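Local coordinates for protein formyltransferase (PDB 4NV1) that is a member of the formyltransferase family and holds dTDP-4-amino-4,6-dideoxyglucose in a pocket, at residues Lys4-Thr10 against Tyr68-Cys74; Ser25-Val29 against Ile166-Leu170; Asn62-Gly66 against Lys83-Val88. The contacts are given in a common frame with arbitrary orientation. Residues are numbered along the deposited sequence.

Interaction 1 (Lys4-Thr10 against Tyr68-Cys74); sequences KKIFVVT and YDLGFSC
Strand 4-9 runs alongside strand 70-74 in the same direction, their axes 4.6 Å apart at closest approach and 14° from parallel. Tyr68 (chi1 m) comes first, its ring face over Phe7 CB, which is 3.9 Å from the Tyr68 ring centroid; the Phe7 ring (chi1 p) turns its edge to that face in an offset edge-to-face pair, centroids 5.2 Å apart. Asp69 drops to helical backbone angles. Its OD1 accepts from Lys5 N at 2.9 Å and its N donates to Lys5 O at 2.7 Å, while Leu70 N adds a weak 3.5 Å bond to Lys5 O. From Leu70 the parallel ladder is regular, Ile6 level with Leu70 and Val8 with Phe72: Leu70 O accepts from Phe7 N at 3.1 Å. In this Rossmann-like alpha/beta sheet the chain builds outward from 4-9 through 29-35 to 53-54, then returns to add 70-74 on the other side of 4-9. Gly71 CA sits 3.7 Å from the Phe7 ring centroid, where a CB would clash. Phe72 N donates to Phe7 O (2.7 Å) and Phe72 O accepts from Val9 N (2.6 Å); its ring joins Ile6, Val8 and Leu70 on the face covered by helices 13-24 and 147-170. Ser73 lies level with Val9. Cys74 N reaches Val9 O at 2.9 Å, and Cys74 O takes a 2.6 Å bond from Thr10 OG1, whose side chain lies about 7 Å from the bound dTDP-4-amino-4,6-dideoxyglucose.

Interaction 2 (Ser25-Val29 against Ile166-Leu170); sequences SKNDV and IDDIL
A turn without regular structure meets the last turn of a long helix, and one lysine does most of the joining. Lys26 points toward the helix, bends through chi1 and chi2 both m, then runs straight with chi3 and chi4 t. That carries NZ to Asp167 OD1 at 2.8 Å, a hydrogen-bonded salt bridge, while the CA atoms of the two residues stay 8.6 Å apart. Asp167 starts sideways and, with chi1 m, swings its carboxylate over to the ammonium. Lys26 CG passes 4.0 Å from Leu170 CD1, and NZ ends 3.5 Å from Ile166 CG2. Leu170 (m, t) also offers CD1 to Val29 CG2 at 3.9 Å, with Val29 chi1 t. Leu170 N bonds to Ile166 O at 2.8 Å, so these two side chains, one turn apart, come out on one flank. The turn lies in the beta-alpha-beta crossover from strand 4-9 through helix 13-24 to strand 29-35, and ties it to helix 147-170, which packs on strands 4-9 and 70-74.

Interaction 3 (Asn62-Gly66 against Lys83-Val88); sequences NDLIG and KLVNSV
Ile65 lies along helix 82-87 with its side chain over Leu84: in the m, t rotamer its CG1 is 3.7 Å from Leu84 CD1, and its CD1 pushes on to within 3.3 Å of Lys83 O. Leu84 (t, p) also meets Leu64, CD1 to CB, at 4.1 Å, and Ile65 CG2 is 4.4 Å from Val88 CG2. Segment 62-66 starts in a 3-10 turn, Ile65 N bonding to Asn62 O at 3.0 Å, and leaves through Gly66 with positive phi. Val88 N bonds to Leu84 O at 2.9 Å as the helix ends. The backbones are nearest at Asn62 and Leu84, CA to CA 5.1 Å; Asn62 OD1 is 2.8 Å from Leu84 N and its ND2 3.6 Å from Lys83 CG. The helix is the crossover of a beta-alpha-beta unit linking parallel strands 70-74 and 89-94. The contact is thus aliphatic packing of Leu64, Ile65, Leu84 and Val88, with one polar amide set against the helix backbone and no salt bridge between the segments.

Interaction 1 is the buried core, two adjacent sheet strands held by a backbone ladder; interactions 2 and 3 are smaller and lie outside it, on opposite faces of the sheet. Leu170 of interaction 2 packs on Ile6 and Leu70, while Leu64 and Leu84 of interaction 3 pack on Phe7, which points the other way from the same strand. The chemistry follows the setting: regular hydrogen bonds at the centre, a salt bridge beside a small apolar patch at the surface for 25-29 with 166-170, and largely aliphatic, partly buried packing for 62-66 with 83-88. Interactions 2 and 3 do not touch, their nearest atoms being about 10 Å apart.

Interaction 1 (Lys4-Thr10 against Tyr68-Cys74)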
ATOM      1  N   LYS A   4      23.819 -17.880 -39.218  1.00 53.13           N
ATOM      2  CA  LYS A   4      23.130 -18.612 -38.161  1.00 49.57           C
ATOM      3  C   LYS A   4      21.634 -18.373 -38.204  1.00 37.66           C
ATOM      4  O   LYS A   4      21.184 -17.282 -38.502  1.00 32.61           O
ATOM      5  CB  LYS A   4      23.674 -18.266 -36.777  1.00 53.75           C
ATOM      6  CG  LYS A   4      25.138 -18.650 -36.572  1.00 60.62           C
ATOM      7  CD  LYS A   4      26.036 -17.421 -36.424  1.00 63.55           C
ATOM      8  CE  LYS A   4      27.457 -17.613 -36.939  1.00 71.10           C
ATOM      9  NZ  LYS A   4      27.635 -16.847 -38.204  1.00 76.66           N
ATOM     10  N   LYS A   5      20.888 -19.425 -37.907  1.00 33.26           N
ATOM     11  CA  LYS A   5      19.443 -19.398 -37.967  1.00 40.45           C
ATOM     12  C   LYS A   5      18.984 -19.656 -36.554  1.00 32.28           C
ATOM     13  O   LYS A   5      19.353 -20.665 -35.970  1.00 32.30           O
ATOM     14  CB  LYS A   5      18.871 -20.487 -38.878  1.00 44.27           C
ATOM     15  CG  LYS A   5      18.698 -20.074 -40.350  1.00 55.41           C
ATOM     16  CD  LYS A   5      17.319 -20.400 -40.943  1.00 64.11           C
ATOM     17  CE  LYS A   5      16.184 -19.483 -40.457  1.00 59.16           C
ATOM     18  NZ  LYS A   5      14.856 -20.001 -40.888  1.00 56.73           N
ATOM     19  N   ILE A   6      18.114 -18.795 -36.058  1.00 29.34           N
ATOM     20  CA  ILE A   6      17.784 -18.717 -34.639  1.00 28.77           C
ATOM     21  C   ILE A   6      16.290 -18.673 -34.399  1.00 29.58           C
ATOM     22  O   ILE A   6      15.554 -17.942 -35.108  1.00 27.82           O
ATOM     23  CB  ILE A   6      18.421 -17.440 -34.066  1.00 31.90           C
ATOM     24  CG1 ILE A   6      19.939 -17.505 -34.283  1.00 33.56           C
ATOM     25  CG2 ILE A   6      18.124 -17.303 -32.575  1.00 36.47           C
ATOM     26  CD1 ILE A   6      20.643 -16.194 -34.043  1.00 39.32           C
ATOM     27  N   PHE A   7      15.847 -19.389 -33.372  1.00 30.16           N
ATOM     28  CA  PHE A   7      14.508 -19.155 -32.844  1.00 30.93           C
ATOM     29  C   PHE A   7      14.553 -18.652 -31.395  1.00 34.67           C
ATOM     30  O   PHE A   7      15.387 -19.055 -30.566  1.00 28.49           O
ATOM     31  CB  PHE A   7      13.594 -20.364 -33.018  1.00 27.12           C
ATOM     32  CG  PHE A   7      13.870 -21.508 -32.099  1.00 25.51           C
ATOM     33  CD1 PHE A   7      14.822 -22.467 -32.407  1.00 28.73           C
ATOM     34  CD2 PHE A   7      13.150 -21.664 -30.937  1.00 26.47           C
ATOM     35  CE1 PHE A   7      15.090 -23.550 -31.587  1.00 25.48           C
ATOM     36  CE2 PHE A   7      13.413 -22.732 -30.096  1.00 28.96           C
ATOM     37  CZ  PHE A   7      14.374 -23.679 -30.416  1.00 30.83           C
ATOM     38  N   VAL A   8      13.586 -17.794 -31.094  1.00 30.35           N
ATOM     39  CA  VAL A   8      13.439 -17.139 -29.816  1.00 30.48           C
ATOM     40  C   VAL A   8      12.000 -17.290 -29.432  1.00 30.48           C
ATOM     41  O   VAL A   8      11.138 -16.790 -30.129  1.00 35.02           O
ATOM     42  CB  VAL A   8      13.767 -15.670 -29.989  1.00 29.79           C
ATOM     43  CG1 VAL A   8      13.364 -14.820 -28.778  1.00 31.68           C
ATOM     44  CG2 VAL A   8      15.228 -15.547 -30.332  1.00 35.59           C
ATOM     45  N   VAL A   9      11.779 -18.001 -28.339  1.00 29.55           N
ATOM     46  CA  VAL A   9      10.508 -18.114 -27.681  1.00 30.12           C
ATOM     47  C   VAL A   9      10.340 -17.219 -26.443  1.00 36.39           C
ATOM     48  O   VAL A   9      11.145 -17.278 -25.490  1.00 31.59           O
ATOM     49  CB  VAL A   9      10.357 -19.531 -27.242  1.00 29.78           C
ATOM     50  CG1 VAL A   9       8.909 -19.772 -26.882  1.00 32.24           C
ATOM     51  CG2 VAL A   9      10.858 -20.459 -28.329  1.00 31.63           C
ATOM     52  N   THR A  10       9.334 -16.344 -26.488  1.00 33.26           N
ATOM     53  CA  THR A  10       8.973 -15.493 -25.353  1.00 32.87           C
ATOM     54  C   THR A  10       7.496 -15.126 -25.319  1.00 46.55           C
ATOM     55  O   THR A  10       6.867 -14.969 -26.388  1.00 36.74           O
ATOM     56  CB  THR A  10       9.695 -14.148 -25.405  1.00 37.89           C
ATOM     57  OG1 THR A  10       9.426 -13.421 -24.198  1.00 34.32           O
ATOM     58  CG2 THR A  10       9.275 -13.338 -26.594  1.00 36.42           C
ATOM     59  N   TYR A  68      16.905 -24.887 -37.251  1.00 29.43           N
ATOM     60  CA  TYR A  68      17.579 -23.770 -36.575  1.00 32.44           C
ATOM     61  C   TYR A  68      18.944 -24.209 -36.020  1.00 26.55           C
ATOM     62  O   TYR A  68      19.120 -25.369 -35.724  1.00 25.50           O
ATOM     63  CB  TYR A  68      16.691 -23.280 -35.434  1.00 30.77           C
ATOM     64  CG  TYR A  68      15.404 -22.691 -35.947  1.00 34.22           C
ATOM     65  CD1 TYR A  68      15.410 -21.423 -36.479  1.00 30.79           C
ATOM     66  CD2 TYR A  68      14.224 -23.410 -35.981  1.00 33.50           C
ATOM     67  CE1 TYR A  68      14.274 -20.866 -36.981  1.00 30.54           C
ATOM     68  CE2 TYR A  68      13.058 -22.825 -36.476  1.00 30.48           C
ATOM     69  CZ  TYR A  68      13.120 -21.563 -37.003  1.00 30.50           C
ATOM     70  OH  TYR A  68      12.063 -20.875 -37.564  1.00 30.95           O
ATOM     71  N   ASP A  69      19.865 -23.291 -35.805  1.00 26.69           N
ATOM     72  CA  ASP A  69      21.180 -23.604 -35.221  1.00 25.62           C
ATOM     73  C   ASP A  69      21.220 -23.390 -33.696  1.00 25.46           C
ATOM     74  O   ASP A  69      22.122 -23.832 -32.975  1.00 26.50           O
ATOM     75  CB  ASP A  69      22.182 -22.610 -35.771  1.00 28.37           C
ATOM     76  CG  ASP A  69      22.520 -22.835 -37.219  1.00 35.73           C
ATOM     77  OD1 ASP A  69      22.571 -21.842 -37.997  1.00 41.05           O
ATOM     78  OD2 ASP A  69      22.713 -24.005 -37.581  1.00 36.91           O
ATOM     79  N   LEU A  70      20.302 -22.563 -33.236  1.00 20.93           N
ATOM     80  CA  LEU A  70      20.312 -21.960 -31.915  1.00 24.54           C
ATOM     81  C   LEU A  70      18.887 -21.661 -31.522  1.00 23.53           C
ATOM     82  O   LEU A  70      18.128 -21.158 -32.339  1.00 30.84           O
ATOM     83  CB  LEU A  70      21.129 -20.676 -32.032  1.00 28.31           C
ATOM     84  CG  LEU A  70      21.391 -19.772 -30.850  1.00 35.82           C
ATOM     85  CD1 LEU A  70      21.875 -20.660 -29.705  1.00 36.43           C
ATOM     86  CD2 LEU A  70      22.417 -18.730 -31.290  1.00 33.89           C
ATOM     87  N   GLY A  71      18.493 -21.997 -30.311  1.00 24.95           N
ATOM     88  CA  GLY A  71      17.261 -21.510 -29.727  1.00 22.97           C
ATOM     89  C   GLY A  71      17.421 -20.774 -28.401  1.00 23.75           C
ATOM     90  O   GLY A  71      18.316 -21.096 -27.587  1.00 24.05           O
ATOM     91  N   PHE A  72      16.557 -19.788 -28.202  1.00 18.35           N
ATOM     92  CA  PHE A  72      16.429 -19.066 -26.945  1.00 21.82           C
ATOM     93  C   PHE A  72      15.000 -19.081 -26.436  1.00 27.34           C
ATOM     94  O   PHE A  72      13.995 -18.856 -27.187  1.00 29.32           O
ATOM     95  CB  PHE A  72      16.822 -17.613 -27.107  1.00 20.37           C
ATOM     96  CG  PHE A  72      18.253 -17.410 -27.504  1.00 23.40           C
ATOM     97  CD1 PHE A  72      18.572 -16.925 -28.730  1.00 21.23           C
ATOM     98  CD2 PHE A  72      19.283 -17.601 -26.558  1.00 23.78           C
ATOM     99  CE1 PHE A  72      19.871 -16.733 -29.096  1.00 21.94           C
ATOM    100  CE2 PHE A  72      20.597 -17.412 -26.926  1.00 23.99           C
ATOM    101  CZ  PHE A  72      20.900 -16.943 -28.167  1.00 22.48           C
ATOM    102  N   SER A  73      14.948 -19.305 -25.131  1.00 23.94           N
ATOM    103  CA  SER A  73      13.749 -19.109 -24.302  1.00 25.59           C
ATOM    104  C   SER A  73      13.964 -17.931 -23.363  1.00 24.11           C
ATOM    105  O   SER A  73      14.963 -17.835 -22.623  1.00 27.60           O
ATOM    106  CB  SER A  73      13.401 -20.372 -23.497  1.00 23.91           C
ATOM    107  OG  SER A  73      12.250 -20.114 -22.707  1.00 27.78           O
ATOM    108  N   CYS A  74      13.059 -16.970 -23.394  1.00 25.06           N
ATOM    109  CA  CYS A  74      13.163 -15.913 -22.388  1.00 27.36           C
ATOM    110  C   CYS A  74      11.778 -15.461 -21.996  1.00 26.70           C
ATOM    111  O   CYS A  74      11.080 -14.835 -22.805  1.00 28.02           O
ATOM    112  CB  CYS A  74      14.012 -14.753 -22.909  1.00 33.21           C
ATOM    113  SG  CYS A  74      14.333 -13.485 -21.645  1.00 33.30           S
TER

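Interaction 2 (Ser25-Val29 against Ile166-Leu170)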
ATOM      1  N   SER A  25      20.508  -6.162 -34.537  1.00 36.49           N
ATOM      2  CA  SER A  25      21.735  -5.398 -34.790  1.00 36.89           C
ATOM      3  C   SER A  25      22.859  -6.252 -35.363  1.00 34.16           C
ATOM      4  O   SER A  25      23.858  -5.708 -35.771  1.00 42.37           O
ATOM      5  CB  SER A  25      22.210  -4.628 -33.557  1.00 39.59           C
ATOM      6  OG  SER A  25      23.029  -5.438 -32.726  1.00 41.59           O
ATOM      7  N   LYS A  26      22.711  -7.569 -35.422  1.00 32.99           N
ATOM      8  CA  LYS A  26      23.825  -8.446 -35.663  1.00 35.95           C
ATOM      9  C   LYS A  26      23.875  -8.872 -37.126  1.00 41.56           C
ATOM     10  O   LYS A  26      22.839  -9.034 -37.776  1.00 35.65           O
ATOM     11  CB  LYS A  26      23.647  -9.736 -34.870  1.00 32.80           C
ATOM     12  CG  LYS A  26      23.573  -9.589 -33.369  1.00 38.64           C
ATOM     13  CD  LYS A  26      24.848  -9.035 -32.744  1.00 35.24           C
ATOM     14  CE  LYS A  26      24.584  -8.666 -31.301  1.00 34.79           C
ATOM     15  NZ  LYS A  26      25.840  -8.291 -30.615  1.00 39.48           N
ATOM     16  N   ASN A  27      25.087  -9.132 -37.607  1.00 40.11           N
ATOM     17  CA  ASN A  27      25.250  -9.765 -38.911  1.00 45.03           C
ATOM     18  C   ASN A  27      25.005 -11.254 -38.847  1.00 45.49           C
ATOM     19  O   ASN A  27      25.250 -11.942 -37.832  1.00 48.72           O
ATOM     20  CB  ASN A  27      26.675  -9.572 -39.458  1.00 48.58           C
ATOM     21  CG  ASN A  27      27.034  -8.115 -39.652  1.00 51.03           C
ATOM     22  OD1 ASN A  27      28.141  -7.693 -39.314  1.00 51.20           O
ATOM     23  ND2 ASN A  27      26.074  -7.326 -40.136  1.00 45.74           N
ATOM     24  N   ASP A  28      24.585 -11.752 -39.996  1.00 42.79           N
ATOM     25  CA  ASP A  28      24.785 -13.148 -40.380  1.00 47.88           C
ATOM     26  C   ASP A  28      23.838 -14.020 -39.584  1.00 44.86           C
ATOM     27  O   ASP A  28      24.076 -15.207 -39.425  1.00 44.46           O
ATOM     28  CB  ASP A  28      26.242 -13.604 -40.214  1.00 59.71           C
ATOM     29  CG  ASP A  28      27.188 -12.934 -41.207  1.00 64.11           C
ATOM     30  OD1 ASP A  28      26.692 -12.358 -42.201  1.00 68.70           O
ATOM     31  OD2 ASP A  28      28.422 -13.014 -41.007  1.00 64.82           O
ATOM     32  N   VAL A  29      22.744 -13.386 -39.171  1.00 37.56           N
ATOM     33  CA  VAL A  29      21.740 -13.941 -38.314  1.00 32.29           C
ATOM     34  C   VAL A  29      20.374 -13.845 -38.938  1.00 33.47           C
ATOM     35  O   VAL A  29      19.926 -12.768 -39.302  1.00 30.41           O
ATOM     36  CB  VAL A  29      21.708 -13.122 -37.028  1.00 35.83           C
ATOM     37  CG1 VAL A  29      20.367 -13.215 -36.342  1.00 40.59           C
ATOM     38  CG2 VAL A  29      22.814 -13.630 -36.113  1.00 35.77           C
ATOM     39  N   ILE A 166      25.831 -12.455 -26.221  1.00 20.68           N
ATOM     40  CA  ILE A 166      25.220 -12.922 -27.501  1.00 21.13           C
ATOM     41  C   ILE A 166      26.270 -13.172 -28.621  1.00 22.53           C
ATOM     42  O   ILE A 166      26.229 -14.202 -29.316  1.00 19.26           O
ATOM     43  CB  ILE A 166      24.089 -11.934 -27.927  1.00 19.87           C
ATOM     44  CG1 ILE A 166      23.421 -12.364 -29.233  1.00 21.27           C
ATOM     45  CG2 ILE A 166      24.629 -10.529 -28.195  1.00 21.64           C
ATOM     46  CD1 ILE A 166      22.970 -13.794 -29.250  1.00 21.72           C
ATOM     47  N   ASP A 167      27.280 -12.297 -28.711  1.00 23.28           N
ATOM     48  CA  ASP A 167      28.395 -12.554 -29.657  1.00 26.24           C
ATOM     49  C   ASP A 167      29.123 -13.892 -29.486  1.00 26.87           C
ATOM     50  O   ASP A 167      29.249 -14.699 -30.431  1.00 24.97           O
ATOM     51  CB  ASP A 167      29.384 -11.380 -29.695  1.00 28.40           C
ATOM     52  CG  ASP A 167      28.798 -10.171 -30.402  1.00 33.16           C
ATOM     53  OD1 ASP A 167      27.743 -10.254 -31.102  1.00 36.64           O
ATOM     54  OD2 ASP A 167      29.357  -9.071 -30.230  1.00 38.54           O
ATOM     55  N   ASP A 168      29.473 -14.179 -28.248  1.00 25.07           N
ATOM     56  CA  ASP A 168      30.145 -15.424 -27.937  1.00 25.89           C
ATOM     57  C   ASP A 168      29.295 -16.622 -28.294  1.00 28.32           C
ATOM     58  O   ASP A 168      29.786 -17.648 -28.795  1.00 28.58           O
ATOM     59  CB  ASP A 168      30.420 -15.573 -26.438  1.00 26.07           C
ATOM     60  CG  ASP A 168      31.518 -14.650 -25.919  1.00 32.36           C
ATOM     61  OD1 ASP A 168      31.785 -14.711 -24.694  1.00 36.31           O
ATOM     62  OD2 ASP A 168      32.097 -13.864 -26.705  1.00 33.86           O
ATOM     63  N   ILE A 169      28.020 -16.530 -27.937  1.00 25.34           N
ATOM     64  CA  ILE A 169      27.116 -17.588 -28.295  1.00 23.66           C
ATOM     65  C   ILE A 169      26.956 -17.693 -29.826  1.00 20.39           C
ATOM     66  O   ILE A 169      26.837 -18.784 -30.333  1.00 21.47           O
ATOM     67  CB  ILE A 169      25.721 -17.399 -27.638  1.00 23.08           C
ATOM     68  CG1 ILE A 169      25.764 -17.524 -26.125  1.00 21.07           C
ATOM     69  CG2 ILE A 169      24.696 -18.360 -28.207  1.00 23.08           C
ATOM     70  CD1 ILE A 169      24.643 -16.812 -25.352  1.00 19.91           C
ATOM     71  N   LEU A 170      26.821 -16.595 -30.562  1.00 23.13           N
ATOM     72  CA  LEU A 170      26.643 -16.743 -32.009  1.00 26.22           C
ATOM     73  C   LEU A 170      27.953 -17.282 -32.622  1.00 32.75           C
ATOM     74  O   LEU A 170      27.964 -17.938 -33.676  1.00 30.95           O
ATOM     75  CB  LEU A 170      26.304 -15.400 -32.640  1.00 26.17           C
ATOM     76  CG  LEU A 170      25.010 -14.746 -32.181  1.00 30.25           C
ATOM     77  CD1 LEU A 170      24.797 -13.364 -32.771  1.00 29.22           C
ATOM     78  CD2 LEU A 170      23.849 -15.631 -32.584  1.00 35.97           C
TER

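Interaction 3 (Asn62-Gly66 against Lys83-Val88)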
ATOM      1  N   ASN A  62       9.444 -30.170 -31.176  1.00 37.78           N
ATOM      2  CA  ASN A  62      10.381 -31.075 -31.830  1.00 38.02           C
ATOM      3  C   ASN A  62      10.472 -30.937 -33.356  1.00 39.30           C
ATOM      4  O   ASN A  62      11.492 -31.296 -33.970  1.00 36.66           O
ATOM      5  CB  ASN A  62      10.099 -32.507 -31.354  1.00 34.97           C
ATOM      6  CG  ASN A  62      10.780 -32.812 -30.032  1.00 38.96           C
ATOM      7  OD1 ASN A  62      11.714 -32.130 -29.627  1.00 45.40           O
ATOM      8  ND2 ASN A  62      10.338 -33.857 -29.350  1.00 42.34           N
ATOM      9  N   ASP A  63       9.444 -30.337 -33.950  1.00 40.84           N
ATOM     10  CA  ASP A  63       9.456 -29.931 -35.356  1.00 40.41           C
ATOM     11  C   ASP A  63      10.426 -28.805 -35.659  1.00 38.97           C
ATOM     12  O   ASP A  63      10.657 -28.506 -36.827  1.00 42.37           O
ATOM     13  CB  ASP A  63       8.081 -29.403 -35.796  1.00 47.83           C
ATOM     14  CG  ASP A  63       6.951 -30.425 -35.700  1.00 53.71           C
ATOM     15  OD1 ASP A  63       7.184 -31.651 -35.520  1.00 58.68           O
ATOM     16  OD2 ASP A  63       5.786 -29.966 -35.821  1.00 56.97           O
ATOM     17  N   LEU A  64      10.951 -28.087 -34.668  1.00 39.09           N
ATOM     18  CA  LEU A  64      11.982 -27.099 -34.994  1.00 38.07           C
ATOM     19  C   LEU A  64      13.342 -27.798 -35.100  1.00 36.37           C
ATOM     20  O   LEU A  64      14.356 -27.171 -35.440  1.00 27.93           O
ATOM     21  CB  LEU A  64      12.121 -26.029 -33.918  1.00 43.93           C
ATOM     22  CG  LEU A  64      11.064 -24.959 -33.644  1.00 45.27           C
ATOM     23  CD1 LEU A  64       9.730 -25.339 -34.227  1.00 45.04           C
ATOM     24  CD2 LEU A  64      10.953 -24.795 -32.136  1.00 45.28           C
ATOM     25  N   ILE A  65      13.405 -29.071 -34.726  1.00 35.03           N
ATOM     26  CA  ILE A  65      14.683 -29.756 -34.875  1.00 42.25           C
ATOM     27  C   ILE A  65      14.972 -29.734 -36.371  1.00 40.70           C
ATOM     28  O   ILE A  65      14.085 -29.987 -37.209  1.00 47.47           O
ATOM     29  CB  ILE A  65      14.734 -31.172 -34.268  1.00 37.64           C
ATOM     30  CG1 ILE A  65      14.248 -31.151 -32.817  1.00 36.91           C
ATOM     31  CG2 ILE A  65      16.157 -31.721 -34.297  1.00 38.80           C
ATOM     32  CD1 ILE A  65      14.479 -32.480 -32.113  1.00 37.99           C
ATOM     33  N   GLY A  66      16.182 -29.302 -36.697  1.00 38.37           N
ATOM     34  CA  GLY A  66      16.674 -29.393 -38.064  1.00 41.38           C
ATOM     35  C   GLY A  66      16.544 -28.133 -38.892  1.00 39.59           C
ATOM     36  O   GLY A  66      17.202 -28.036 -39.914  1.00 41.87           O
ATOM     37  N   LYS A  83      13.988 -33.613 -26.739  1.00 44.92           N
ATOM     38  CA  LYS A  83      14.810 -33.985 -27.876  1.00 42.00           C
ATOM     39  C   LYS A  83      15.137 -32.721 -28.650  1.00 37.79           C
ATOM     40  O   LYS A  83      16.167 -32.640 -29.334  1.00 37.18           O
ATOM     41  CB  LYS A  83      14.034 -34.961 -28.767  1.00 55.11           C
ATOM     42  CG  LYS A  83      13.027 -35.792 -27.991  1.00 63.31           C
ATOM     43  CD  LYS A  83      12.835 -37.175 -28.590  1.00 76.68           C
ATOM     44  CE  LYS A  83      12.547 -38.209 -27.509  1.00 77.94           C
ATOM     45  NZ  LYS A  83      12.459 -39.569 -28.111  1.00 74.35           N
ATOM     46  N   LEU A  84      14.266 -31.715 -28.549  1.00 31.43           N
ATOM     47  CA  LEU A  84      14.664 -30.406 -29.096  1.00 32.92           C
ATOM     48  C   LEU A  84      15.944 -29.918 -28.384  1.00 30.87           C
ATOM     49  O   LEU A  84      16.952 -29.660 -28.986  1.00 34.95           O
ATOM     50  CB  LEU A  84      13.555 -29.407 -28.883  1.00 28.19           C
ATOM     51  CG  LEU A  84      13.931 -28.048 -29.463  1.00 32.20           C
ATOM     52  CD1 LEU A  84      14.225 -27.950 -30.954  1.00 27.99           C
ATOM     53  CD2 LEU A  84      12.852 -27.073 -29.082  1.00 29.08           C
ATOM     54  N   VAL A  85      15.889 -29.911 -27.073  1.00 32.20           N
ATOM     55  CA  VAL A  85      16.933 -29.431 -26.167  1.00 37.31           C
ATOM     56  C   VAL A  85      18.174 -30.309 -26.281  1.00 36.68           C
ATOM     57  O   VAL A  85      19.289 -29.791 -26.210  1.00 28.68           O
ATOM     58  CB  VAL A  85      16.352 -29.451 -24.737  1.00 40.16           C
ATOM     59  CG1 VAL A  85      17.411 -29.532 -23.666  1.00 44.99           C
ATOM     60  CG2 VAL A  85      15.450 -28.257 -24.520  1.00 38.67           C
ATOM     61  N   ASN A  86      17.990 -31.611 -26.487  1.00 35.50           N
ATOM     62  CA  ASN A  86      19.120 -32.522 -26.699  1.00 39.47           C
ATOM     63  C   ASN A  86      19.689 -32.474 -28.103  1.00 37.29           C
ATOM     64  O   ASN A  86      20.812 -32.934 -28.320  1.00 44.27           O
ATOM     65  CB  ASN A  86      18.688 -33.959 -26.467  1.00 44.33           C
ATOM     66  CG  ASN A  86      18.378 -34.233 -25.023  1.00 48.09           C
ATOM     67  OD1 ASN A  86      18.885 -33.561 -24.117  1.00 46.95           O
ATOM     68  ND2 ASN A  86      17.513 -35.215 -24.798  1.00 54.73           N
ATOM     69  N   SER A  87      18.979 -31.869 -29.048  1.00 31.58           N
ATOM     70  CA  SER A  87      19.454 -31.870 -30.436  1.00 36.13           C
ATOM     71  C   SER A  87      19.877 -30.507 -31.023  1.00 37.38           C
ATOM     72  O   SER A  87      20.588 -30.442 -32.016  1.00 37.22           O
ATOM     73  CB  SER A  87      18.340 -32.462 -31.327  1.00 42.84           C
ATOM     74  OG  SER A  87      17.656 -33.499 -30.627  1.00 47.87           O
ATOM     75  N   VAL A  88      19.428 -29.412 -30.428  1.00 29.43           N
ATOM     76  CA  VAL A  88      19.765 -28.078 -30.868  1.00 28.90           C
ATOM     77  C   VAL A  88      20.241 -27.417 -29.587  1.00 28.67           C
ATOM     78  O   VAL A  88      19.656 -27.618 -28.517  1.00 28.43           O
ATOM     79  CB  VAL A  88      18.463 -27.344 -31.313  1.00 34.69           C
ATOM     80  CG1 VAL A  88      18.767 -25.941 -31.755  1.00 32.90           C
ATOM     81  CG2 VAL A  88      17.745 -28.105 -32.419  1.00 33.39           C
TER